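Local coordinates for protein NAD(P)H dehydrogenase (quinone) (Mycobacterium tuberculosis, PDB 1XDI) that reduces quinones to quinols at the expense of NADH or NADPH, using one bound FAD per subunit of a homotetrameric flavoprotein, at residues Phe357-Val367 against Ile414-Ser424; Leu384-Met394 against Tyr450-Ala460. All coordinates share one frame; numbering follows the deposited sequence.

How the interactions relate
Both interactions lie in the dimerisation domain and share its antiparallel sheet. Interaction 1 joins two neighbouring strands, 361-366 and 413-420, in the interior of the sheet and is held mostly by backbone bonds, with a glutamate carboxylate bonded to a helix start at one end. Interaction 2 sits at the end of strand 379-385, the edge strand within this chain, where a turn and a short helix meet the approach to helix 454-464; there side chains do the work, led by one asparagine amide. Both are largely buried, yet interaction 2 is much more involved with the second subunit and reaches its FAD. The two touch where Leu386 CD1 lies 3.6 Å from Ala420 CB.

Interaction 1. Residues Phe357-Val367 against Ile414-Ser424; sequences FTRPEIAAVGV and IGGVVVAPIAS
Glu361 reaches across to the first turn of the helix that begins at Ala423 and holds Ser424 twice through one oxygen. The backbone N of Ser424 meets Glu361 OE1 at 2.7 Å, nearly straight at 166° and close to the axis of the C-O bond. The hydroxyl OG of Ser424 gives OE1 its second bond at 2.8 Å, arriving on the syn side and about 30° out of the carboxylate plane. The glutamate chain is extended beyond CG, which carries the carboxylate out from the sheet to the helix start, where the helix dipole would probably favour the negative charge. Phe357, which also touches FAD as part of its pocket, adds a ring beside the same serine, its CE1 3.5 Å from Ser424 OG.

Behind this grip the two strands run antiparallel at 175°. Ala363 and Val418 form a hydrogen-bonded pair, with Ala363 N to Val418 O at 2.8 Å and the return bond from Val418 N to Ala363 O equally straight. Val367 N still bonds to Ile414 O beyond Gly366, whereas the bonds between Glu361 and Ala420 are weak. On one sheet face Ile362 and Val419 lie side by side and point the same way, CG2 to CG2 at 3.5 Å, and Ala364 CB rests near Val417 CG2. The other face carries Ala363, whose CB packs on Ala423 CB at 3.8 Å.

The two strands are the second and third across the five-stranded antiparallel sheet of the dimerisation domain. Further out, a classic beta bulge in strand 413-420 sets Ile414 and Gly415 together opposite Phe405 of strand 401-407. Strand 353-356 flanks 361-366 on its other edge. Helix 223-235 covers the face of Ile362 and Val419, while helix 423-436 covers that of Ala363, Val365 and Val418.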
loop_
_atom_site.group_PDB
_atom_site.type_symbol
_atom_site.label_atom_id
_atom_site.label_comp_id
_atom_site.label_asym_id
_atom_site.label_seq_id
_atom_site.Cartn_x
_atom_site.Cartn_y
_atom_site.Cartn_z
ATOM N N PHE A 357 -24.698 -21.669 -1.351
ATOM C CA PHE A 357 -24.624 -22.452 -2.593
ATOM C C PHE A 357 -25.941 -22.875 -3.324
ATOM O O PHE A 357 -26.234 -24.070 -3.449
ATOM C CB PHE A 357 -23.703 -23.653 -2.378
ATOM C CG PHE A 357 -22.242 -23.296 -2.363
ATOM C CD1 PHE A 357 -21.536 -23.184 -3.547
ATOM C CD2 PHE A 357 -21.567 -23.075 -1.149
ATOM C CE1 PHE A 357 -20.177 -22.861 -3.516
ATOM C CE2 PHE A 357 -20.208 -22.753 -1.124
ATOM C CZ PHE A 357 -19.521 -22.649 -2.310
ATOM N N THR A 358 -26.695 -21.879 -3.822
ATOM C CA THR A 358 -27.952 -22.085 -4.560
ATOM C C THR A 358 -27.626 -22.019 -6.037
ATOM O O THR A 358 -26.450 -22.035 -6.414
ATOM C CB THR A 358 -28.906 -20.940 -4.282
ATOM O OG1 THR A 358 -28.143 -19.848 -3.773
ATOM C CG2 THR A 358 -29.944 -21.306 -3.260
ATOM N N ARG A 359 -28.647 -21.997 -6.889
ATOM C CA ARG A 359 -28.361 -21.786 -8.307
ATOM C C ARG A 359 -29.304 -20.645 -8.651
ATOM O O ARG A 359 -30.539 -20.773 -8.588
ATOM C CB ARG A 359 -28.584 -23.028 -9.193
ATOM C CG ARG A 359 -27.232 -23.773 -9.532
ATOM C CD ARG A 359 -27.272 -25.351 -9.473
ATOM N NE ARG A 359 -27.999 -25.781 -8.276
ATOM C CZ ARG A 359 -28.573 -26.968 -8.121
ATOM N NH1 ARG A 359 -28.485 -27.852 -9.114
ATOM N NH2 ARG A 359 -29.258 -27.252 -7.001
ATOM N N PRO A 360 -28.728 -19.448 -8.867
ATOM C CA PRO A 360 -27.296 -19.120 -8.800
ATOM C C PRO A 360 -26.717 -18.999 -7.399
ATOM O O PRO A 360 -27.442 -18.980 -6.409
ATOM C CB PRO A 360 -27.226 -17.776 -9.496
ATOM C CG PRO A 360 -28.593 -17.164 -9.163
ATOM C CD PRO A 360 -29.486 -18.322 -9.447
ATOM N N GLU A 361 -25.386 -18.888 -7.348
ATOM C CA GLU A 361 -24.642 -18.710 -6.121
ATOM C C GLU A 361 -24.747 -17.229 -5.691
ATOM O O GLU A 361 -24.987 -16.317 -6.495
ATOM C CB GLU A 361 -23.164 -19.079 -6.352
ATOM C CG GLU A 361 -22.830 -20.586 -6.365
ATOM C CD GLU A 361 -21.326 -20.911 -6.602
ATOM O OE1 GLU A 361 -20.467 -20.015 -6.399
ATOM O OE2 GLU A 361 -21.001 -22.070 -6.970
ATOM N N ILE A 362 -24.578 -16.998 -4.401
ATOM C CA ILE A 362 -24.570 -15.670 -3.856
ATOM C C ILE A 362 -23.397 -15.575 -2.890
ATOM O O ILE A 362 -23.284 -16.379 -1.977
ATOM C CB ILE A 362 -25.832 -15.416 -3.100
ATOM C CG1 ILE A 362 -26.997 -15.910 -3.941
ATOM C CG2 ILE A 362 -25.944 -13.917 -2.754
ATOM C CD1 ILE A 362 -28.325 -15.430 -3.453
ATOM N N ALA A 363 -22.506 -14.618 -3.126
ATOM C CA ALA A 363 -21.353 -14.375 -2.246
ATOM C C ALA A 363 -21.317 -12.883 -1.900
ATOM O O ALA A 363 -21.696 -12.029 -2.711
ATOM C CB ALA A 363 -20.026 -14.782 -2.944
ATOM N N ALA A 364 -20.862 -12.587 -0.689
ATOM C CA ALA A 364 -20.739 -11.215 -0.254
ATOM C C ALA A 364 -19.514 -11.056 0.651
ATOM O O ALA A 364 -18.968 -12.067 1.126
ATOM C CB ALA A 364 -21.931 -10.835 0.464
ATOM N N VAL A 365 -19.079 -9.801 0.869
ATOM C CA VAL A 365 -17.932 -9.465 1.742
ATOM C C VAL A 365 -18.041 -8.004 2.160
ATOM O O VAL A 365 -18.410 -7.145 1.347
ATOM C CB VAL A 365 -16.538 -9.481 1.052
ATOM C CG1 VAL A 365 -15.515 -10.038 1.991
ATOM C CG2 VAL A 365 -16.591 -10.154 -0.287
ATOM N N GLY A 366 -17.663 -7.729 3.403
ATOM C CA GLY A 366 -17.660 -6.372 3.895
ATOM C C GLY A 366 -18.991 -5.744 4.255
ATOM O O GLY A 366 -20.005 -6.430 4.393
ATOM N N VAL A 367 -18.989 -4.415 4.347
ATOM C CA VAL A 367 -20.179 -3.713 4.761
ATOM C C VAL A 367 -21.399 -4.071 3.960
ATOM O O VAL A 367 -21.335 -4.087 2.755
ATOM C CB VAL A 367 -19.997 -2.178 4.688
ATOM C CG1 VAL A 367 -21.223 -1.481 5.266
ATOM C CG2 VAL A 367 -18.770 -1.744 5.475
ATOM N N ILE A 414 -14.734 -1.586 0.291
ATOM C CA ILE A 414 -15.100 -2.011 1.636
ATOM C C ILE A 414 -16.118 -3.098 1.688
ATOM O O ILE A 414 -16.478 -3.588 2.779
ATOM C CB ILE A 414 -15.736 -0.931 2.437
ATOM C CG1 ILE A 414 -17.003 -0.482 1.759
ATOM C CG2 ILE A 414 -14.846 0.230 2.560
ATOM C CD1 ILE A 414 -17.708 0.528 2.605
ATOM N N GLY A 415 -16.644 -3.448 0.515
ATOM C CA GLY A 415 -17.632 -4.518 0.453
ATOM C C GLY A 415 -17.872 -4.837 -0.991
ATOM O O GLY A 415 -17.401 -4.108 -1.856
ATOM N N GLY A 416 -18.580 -5.934 -1.250
ATOM C CA GLY A 416 -18.909 -6.348 -2.609
ATOM C C GLY A 416 -19.886 -7.488 -2.454
ATOM O O GLY A 416 -19.880 -8.129 -1.404
ATOM N N VAL A 417 -20.763 -7.694 -3.434
ATOM C CA VAL A 417 -21.725 -8.816 -3.414
ATOM C C VAL A 417 -21.733 -9.295 -4.829
ATOM O O VAL A 417 -21.718 -8.496 -5.745
ATOM C CB VAL A 417 -23.231 -8.472 -3.122
ATOM C CG1 VAL A 417 -24.055 -9.709 -3.410
ATOM C CG2 VAL A 417 -23.473 -8.029 -1.698
ATOM N N VAL A 418 -21.792 -10.605 -4.992
ATOM C CA VAL A 418 -21.764 -11.204 -6.320
ATOM C C VAL A 418 -22.766 -12.316 -6.357
ATOM O O VAL A 418 -22.700 -13.236 -5.527
ATOM C CB VAL A 418 -20.393 -11.853 -6.674
ATOM C CG1 VAL A 418 -20.426 -12.357 -8.067
ATOM C CG2 VAL A 418 -19.293 -10.882 -6.552
ATOM N N VAL A 419 -23.697 -12.208 -7.293
ATOM C CA VAL A 419 -24.668 -13.236 -7.504
ATOM C C VAL A 419 -24.438 -13.779 -8.919
ATOM O O VAL A 419 -24.765 -13.093 -9.890
ATOM C CB VAL A 419 -26.078 -12.672 -7.372
ATOM C CG1 VAL A 419 -27.106 -13.594 -8.017
ATOM C CG2 VAL A 419 -26.402 -12.529 -5.926
ATOM N N ALA A 420 -23.852 -14.972 -9.042
ATOM C CA ALA A 420 -23.626 -15.625 -10.352
ATOM C C ALA A 420 -23.325 -17.119 -10.158
ATOM O O ALA A 420 -23.176 -17.587 -9.004
ATOM C CB ALA A 420 -22.505 -14.979 -11.082
ATOM N N PRO A 421 -23.206 -17.893 -11.265
ATOM C CA PRO A 421 -22.942 -19.327 -11.084
ATOM C C PRO A 421 -21.689 -19.674 -10.294
ATOM O O PRO A 421 -21.696 -20.671 -9.550
ATOM C CB PRO A 421 -22.914 -19.871 -12.503
ATOM C CG PRO A 421 -23.689 -18.840 -13.301
ATOM C CD PRO A 421 -23.271 -17.555 -12.697
ATOM N N ILE A 422 -20.619 -18.873 -10.421
ATOM C CA ILE A 422 -19.407 -19.162 -9.654
ATOM C C ILE A 422 -19.074 -18.020 -8.713
ATOM O O ILE A 422 -17.947 -17.578 -8.635
ATOM C CB ILE A 422 -18.183 -19.412 -10.597
ATOM C CG1 ILE A 422 -18.075 -18.288 -11.606
ATOM C CG2 ILE A 422 -18.273 -20.793 -11.261
ATOM C CD1 ILE A 422 -16.901 -18.471 -12.505
ATOM N N ALA A 423 -20.054 -17.520 -7.992
ATOM C CA ALA A 423 -19.768 -16.382 -7.144
ATOM C C ALA A 423 -18.729 -16.738 -6.085
ATOM O O ALA A 423 -17.876 -15.901 -5.727
ATOM C CB ALA A 423 -21.047 -15.872 -6.483
ATOM N N SER A 424 -18.796 -17.985 -5.610
ATOM C CA SER A 424 -17.899 -18.452 -4.572
ATOM C C SER A 424 -16.419 -18.271 -4.966
ATOM O O SER A 424 -15.574 -18.179 -4.098
ATOM C CB SER A 424 -18.216 -19.912 -4.223
ATOM O OG SER A 424 -18.006 -20.774 -5.336
#

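Interaction 2. Residues Leu384-Met394 against Tyr450-Ala460; sequences LPLRTNARAKM and YPSLSGSITEA. With FAD (flavin-adenine dinucleotide), chain D.
The amide of Asn389 faces the turn into helix 454-464 and spends both N-H bonds of ND2 there. One runs from Asn389 ND2 to Ser452 O at 3.0 Å (161°), the other from ND2 to Ser456 OG, also at 3.0 Å (171°). Both acceptors lie in the amide plane, so the group is fixed in rotation, with OD1 turned back to its own chain as a helix cap that accepts weakly from the backbone N atoms of Arg391 and Ala392. CG anti to the backbone N (chi1 -176°) sends the amide toward the opposite segment.

Leu453 crosses both Asn389 and Arg391 at about a right angle. Its CD2 branch comes in against the aliphatic start of the arginine, 3.4 Å from Arg391 CG, and also touches Ala392 CB. Bends at chi2 and chi3 then fold the arginine back, leaving Pro451 O at the edge of the guanidinium, near its plane. The direct bond from Arg391 NE is weak at 3.5 Å; a water that accepts weakly from NE and donates to Pro451 O adds a second, indirect link. Met394 crosses the proline ring at a right angle, CE to CG 4.1 Å. Along the helix face turned to 384-394, Leu386 CD2 approaches Ser456 OG and Leu384 CD2 rests 3.6 Å from Ser456 O.

Pro451 follows a cis peptide bond, and the preceding carbonyl, Tyr450 O, accepts from FAD N3 at 2.6 Å. This flavin is held chiefly by the second subunit, through residues such as Ala13, Asp35 and Ala325 of that chain. A dimerisation domain that completes its partner's flavin site through an aromatic-cis-proline pair is characteristic of this class of pyridine nucleotide-disulfide oxidoreductases, as with the His-Pro pair of glutathione reductase.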
loop_
_atom_site.group_PDB
_atom_site.type_symbol
_atom_site.label_atom_id
_atom_site.label_comp_id
_atom_site.label_asym_id
_atom_site.label_seq_id
_atom_site.Cartn_x
_atom_site.Cartn_y
_atom_site.Cartn_z
ATOM N N LEU A 384 -24.009 -3.615 -10.881
ATOM C CA LEU A 384 -23.906 -3.836 -12.304
ATOM C C LEU A 384 -24.491 -5.203 -12.747
ATOM O O LEU A 384 -24.002 -6.258 -12.363
ATOM C CB LEU A 384 -22.448 -3.692 -12.657
ATOM C CG LEU A 384 -22.070 -4.075 -14.039
ATOM C CD1 LEU A 384 -22.890 -3.329 -15.050
ATOM C CD2 LEU A 384 -20.597 -3.744 -14.169
ATOM N N PRO A 385 -25.610 -5.191 -13.477
ATOM C CA PRO A 385 -26.177 -6.462 -13.922
ATOM C C PRO A 385 -25.086 -7.203 -14.655
ATOM O O PRO A 385 -24.159 -6.553 -15.139
ATOM C CB PRO A 385 -27.252 -6.032 -14.870
ATOM C CG PRO A 385 -27.780 -4.810 -14.178
ATOM C CD PRO A 385 -26.533 -4.086 -13.730
ATOM N N LEU A 386 -25.157 -8.535 -14.719
ATOM C CA LEU A 386 -24.152 -9.306 -15.454
ATOM C C LEU A 386 -24.622 -9.627 -16.875
ATOM O O LEU A 386 -23.813 -10.032 -17.730
ATOM C CB LEU A 386 -23.818 -10.633 -14.735
ATOM C CG LEU A 386 -22.771 -10.521 -13.626
ATOM C CD1 LEU A 386 -22.715 -11.718 -12.674
ATOM C CD2 LEU A 386 -21.478 -10.295 -14.340
ATOM N N ARG A 387 -25.901 -9.406 -17.166
ATOM C CA ARG A 387 -26.363 -9.827 -18.459
ATOM C C ARG A 387 -25.807 -9.132 -19.639
ATOM O O ARG A 387 -25.855 -9.671 -20.749
ATOM C CB ARG A 387 -27.877 -9.911 -18.522
ATOM C CG ARG A 387 -28.655 -8.681 -18.448
ATOM C CD ARG A 387 -29.975 -9.201 -18.025
ATOM N NE ARG A 387 -31.130 -8.437 -18.472
ATOM C CZ ARG A 387 -32.387 -8.814 -18.250
ATOM N NH1 ARG A 387 -32.674 -9.928 -17.587
ATOM N NH2 ARG A 387 -33.359 -8.082 -18.732
ATOM N N THR A 388 -25.245 -7.959 -19.422
ATOM C CA THR A 388 -24.630 -7.257 -20.529
ATOM C C THR A 388 -23.222 -7.763 -20.802
ATOM O O THR A 388 -22.616 -7.450 -21.816
ATOM C CB THR A 388 -24.640 -5.739 -20.276
ATOM O OG1 THR A 388 -23.822 -5.385 -19.140
ATOM C CG2 THR A 388 -26.057 -5.329 -20.050
ATOM N N ASN A 389 -22.723 -8.574 -19.876
ATOM C CA ASN A 389 -21.403 -9.187 -19.954
ATOM C C ASN A 389 -21.460 -10.363 -20.984
ATOM O O ASN A 389 -22.311 -11.239 -20.859
ATOM C CB ASN A 389 -21.037 -9.671 -18.535
ATOM C CG ASN A 389 -19.631 -10.264 -18.449
ATOM O OD1 ASN A 389 -19.326 -11.237 -19.137
ATOM N ND2 ASN A 389 -18.774 -9.693 -17.600
ATOM N N ALA A 390 -20.590 -10.393 -21.998
ATOM C CA ALA A 390 -20.629 -11.487 -22.992
ATOM C C ALA A 390 -20.512 -12.906 -22.380
ATOM O O ALA A 390 -21.237 -13.831 -22.756
ATOM C CB ALA A 390 -19.529 -11.270 -24.060
ATOM N N ARG A 391 -19.603 -13.069 -21.429
ATOM C CA ARG A 391 -19.427 -14.360 -20.772
ATOM C C ARG A 391 -20.773 -14.775 -20.200
ATOM O O ARG A 391 -21.244 -15.883 -20.478
ATOM C CB ARG A 391 -18.357 -14.256 -19.664
ATOM C CG ARG A 391 -18.205 -15.487 -18.736
ATOM C CD ARG A 391 -18.022 -16.803 -19.506
ATOM N NE ARG A 391 -16.772 -16.837 -20.244
ATOM C CZ ARG A 391 -16.552 -17.662 -21.250
ATOM N NH1 ARG A 391 -17.513 -18.496 -21.629
ATOM N NH2 ARG A 391 -15.376 -17.686 -21.838
ATOM N N ALA A 392 -21.412 -13.906 -19.411
ATOM C CA ALA A 392 -22.741 -14.251 -18.865
ATOM C C ALA A 392 -23.720 -14.696 -19.998
ATOM O O ALA A 392 -24.427 -15.685 -19.870
ATOM C CB ALA A 392 -23.325 -13.071 -18.115
ATOM N N LYS A 393 -23.739 -13.974 -21.109
ATOM C CA LYS A 393 -24.615 -14.282 -22.223
ATOM C C LYS A 393 -24.354 -15.726 -22.663
ATOM O O LYS A 393 -25.257 -16.467 -22.969
ATOM C CB LYS A 393 -24.313 -13.279 -23.310
ATOM C CG LYS A 393 -25.438 -12.896 -24.181
ATOM C CD LYS A 393 -25.247 -11.475 -24.675
ATOM C CE LYS A 393 -25.400 -10.510 -23.538
ATOM N NZ LYS A 393 -25.509 -9.065 -24.010
ATOM N N MET A 394 -23.100 -16.126 -22.640
ATOM C CA MET A 394 -22.685 -17.481 -22.972
ATOM C C MET A 394 -23.199 -18.510 -21.961
ATOM O O MET A 394 -23.668 -19.596 -22.347
ATOM C CB MET A 394 -21.181 -17.534 -22.998
ATOM C CG MET A 394 -20.612 -16.722 -24.096
ATOM S SD MET A 394 -18.847 -16.563 -24.030
ATOM C CE MET A 394 -18.641 -14.959 -24.978
ATOM N N TYR A 450 -10.558 -11.031 -20.974
ATOM C CA TYR A 450 -11.813 -10.872 -21.738
ATOM C C TYR A 450 -11.956 -12.066 -22.651
ATOM O O TYR A 450 -11.004 -12.461 -23.293
ATOM C CB TYR A 450 -11.818 -9.593 -22.577
ATOM C CG TYR A 450 -13.111 -9.339 -23.363
ATOM C CD1 TYR A 450 -13.370 -10.020 -24.538
ATOM C CD2 TYR A 450 -14.036 -8.370 -22.958
ATOM C CE1 TYR A 450 -14.505 -9.741 -25.291
ATOM C CE2 TYR A 450 -15.167 -8.084 -23.704
ATOM C CZ TYR A 450 -15.391 -8.776 -24.860
ATOM O OH TYR A 450 -16.503 -8.559 -25.598
ATOM N N PRO A 451 -13.151 -12.664 -22.699
ATOM C CA PRO A 451 -14.324 -12.289 -21.907
ATOM C C PRO A 451 -14.479 -13.181 -20.638
ATOM O O PRO A 451 -14.293 -14.410 -20.670
ATOM C CB PRO A 451 -15.459 -12.547 -22.900
ATOM C CG PRO A 451 -15.061 -13.829 -23.383
ATOM C CD PRO A 451 -13.634 -13.428 -23.856
ATOM N N SER A 452 -14.838 -12.556 -19.530
ATOM C CA SER A 452 -15.032 -13.299 -18.301
ATOM C C SER A 452 -15.985 -12.475 -17.440
ATOM O O SER A 452 -16.178 -11.286 -17.714
ATOM C CB SER A 452 -13.688 -13.489 -17.565
ATOM O OG SER A 452 -13.139 -12.244 -17.170
ATOM N N LEU A 453 -16.583 -13.082 -16.416
ATOM C CA LEU A 453 -17.465 -12.299 -15.577
ATOM C C LEU A 453 -16.568 -11.451 -14.662
ATOM O O LEU A 453 -16.972 -10.388 -14.195
ATOM C CB LEU A 453 -18.373 -13.215 -14.762
ATOM C CG LEU A 453 -19.051 -14.331 -15.571
ATOM C CD1 LEU A 453 -19.693 -15.358 -14.634
ATOM C CD2 LEU A 453 -20.050 -13.746 -16.474
ATOM N N SER A 454 -15.336 -11.869 -14.418
ATOM C CA SER A 454 -14.523 -11.041 -13.558
ATOM C C SER A 454 -14.172 -9.695 -14.207
ATOM O O SER A 454 -13.679 -8.798 -13.538
ATOM C CB SER A 454 -13.245 -11.753 -13.175
ATOM O OG SER A 454 -12.265 -11.520 -14.162
ATOM N N GLY A 455 -14.416 -9.531 -15.502
ATOM C CA GLY A 455 -14.088 -8.271 -16.137
ATOM C C GLY A 455 -15.066 -7.194 -15.715
ATOM O O GLY A 455 -14.792 -5.963 -15.788
ATOM N N SER A 456 -16.241 -7.676 -15.301
ATOM C CA SER A 456 -17.357 -6.834 -14.830
ATOM C C SER A 456 -16.972 -6.250 -13.461
ATOM O O SER A 456 -17.397 -5.146 -13.127
ATOM C CB SER A 456 -18.618 -7.696 -14.691
ATOM O OG SER A 456 -19.490 -7.452 -15.735
ATOM N N ILE A 457 -16.206 -7.026 -12.672
ATOM C CA ILE A 457 -15.737 -6.596 -11.379
ATOM C C ILE A 457 -14.771 -5.410 -11.604
ATOM O O ILE A 457 -14.817 -4.404 -10.869
ATOM C CB ILE A 457 -15.006 -7.735 -10.634
ATOM C CG1 ILE A 457 -16.010 -8.722 -10.076
ATOM C CG2 ILE A 457 -14.178 -7.198 -9.450
ATOM C CD1 ILE A 457 -15.306 -9.981 -9.585
ATOM N N THR A 458 -13.915 -5.480 -12.619
ATOM C CA THR A 458 -13.037 -4.350 -12.777
ATOM C C THR A 458 -13.808 -3.139 -13.328
ATOM O O THR A 458 -13.415 -2.013 -13.076
ATOM C CB THR A 458 -11.792 -4.701 -13.613
ATOM O OG1 THR A 458 -12.193 -5.167 -14.890
ATOM C CG2 THR A 458 -10.987 -5.801 -12.951
ATOM N N GLU A 459 -14.924 -3.352 -14.040
ATOM C CA GLU A 459 -15.719 -2.228 -14.554
ATOM C C GLU A 459 -16.434 -1.672 -13.350
ATOM O O GLU A 459 -16.444 -0.465 -13.117
ATOM C CB GLU A 459 -16.766 -2.651 -15.579
ATOM C CG GLU A 459 -16.511 -2.142 -16.966
ATOM C CD GLU A 459 -16.813 -0.666 -17.138
ATOM O OE1 GLU A 459 -16.045 0.158 -16.671
ATOM O OE2 GLU A 459 -17.818 -0.285 -17.752
ATOM N N ALA A 460 -17.014 -2.561 -12.556
ATOM C CA ALA A 460 -17.735 -2.126 -11.364
ATOM C C ALA A 460 -16.849 -1.085 -10.637
ATOM O O ALA A 460 -17.231 0.069 -10.493
ATOM C CB ALA A 460 -18.062 -3.336 -10.480
HETATM P PA FAD D . -11.435 -4.568 -33.374
HETATM O O1A FAD D . -10.810 -5.591 -34.281
HETATM O O2A FAD D . -12.312 -5.061 -32.299
HETATM O O5B FAD D . -12.327 -3.632 -34.256
HETATM C C5B FAD D . -11.991 -2.397 -34.859
HETATM C C4B FAD D . -13.252 -2.041 -35.594
HETATM O O4B FAD D . -13.223 -0.764 -36.228
HETATM C C3B FAD D . -13.756 -3.005 -36.716
HETATM O O3B FAD D . -14.603 -3.991 -36.148
HETATM C C2B FAD D . -14.412 -2.148 -37.714
HETATM O O2B FAD D . -15.838 -2.032 -37.688
HETATM C C1B FAD D . -13.837 -0.780 -37.492
HETATM N N9A FAD D . -13.013 -0.124 -38.454
HETATM C C8A FAD D . -11.868 -0.471 -39.183
HETATM N N7A FAD D . -11.444 0.494 -39.972
HETATM C C5A FAD D . -12.347 1.560 -39.766
HETATM C C6A FAD D . -12.492 2.899 -40.276
HETATM N N6A FAD D . -11.659 3.462 -41.148
HETATM N N1A FAD D . -13.555 3.665 -39.821
HETATM C C2A FAD D . -14.454 3.185 -38.914
HETATM N N3A FAD D . -14.388 1.905 -38.358
HETATM C C4A FAD D . -13.238 1.174 -38.905
HETATM N N1 FAD D . -8.643 -11.191 -27.125
HETATM C C2 FAD D . -8.909 -11.384 -25.802
HETATM O O2 FAD D . -8.616 -10.544 -24.956
HETATM N N3 FAD D . -9.518 -12.553 -25.406
HETATM C C4 FAD D . -9.905 -13.599 -26.259
HETATM O O4 FAD D . -10.443 -14.620 -25.770
HETATM C C4X FAD D . -9.644 -13.402 -27.582
HETATM N N5 FAD D . -10.045 -14.452 -28.488
HETATM C C5X FAD D . -9.779 -14.235 -29.881
HETATM C C6 FAD D . -10.138 -15.206 -30.849
HETATM C C7 FAD D . -9.900 -15.026 -32.254
HETATM C C7M FAD D . -10.306 -16.095 -33.253
HETATM C C8 FAD D . -9.292 -13.828 -32.673
HETATM C C8M FAD D . -9.014 -13.523 -34.126
HETATM C C9 FAD D . -8.916 -12.850 -31.761
HETATM C C9A FAD D . -9.132 -12.998 -30.386
HETATM N N10 FAD D . -8.761 -11.993 -29.341
HETATM C C10 FAD D . -9.020 -12.191 -28.006
HETATM C "C1'" FAD D . -8.135 -10.775 -29.789
HETATM C "C2'" FAD D . -9.027 -9.605 -29.758
HETATM O "O2'" FAD D . -10.149 -9.974 -30.606
HETATM C "C3'" FAD D . -8.449 -8.326 -30.271
HETATM O "O3'" FAD D . -7.405 -7.954 -29.407
HETATM C "C4'" FAD D . -9.355 -7.095 -30.209
HETATM O "O4'" FAD D . -10.466 -7.447 -31.101
HETATM C "C5'" FAD D . -8.865 -5.873 -30.818
HETATM O "O5'" FAD D . -9.808 -4.865 -30.587
HETATM P P FAD D . -9.767 -3.478 -31.257
HETATM O O1P FAD D . -10.825 -2.704 -30.627
HETATM O O2P FAD D . -8.388 -2.916 -31.262
HETATM O O3P FAD D . -10.152 -3.852 -32.733
HETATM O O HOH W 1 -14.775 -16.578 -18.462
#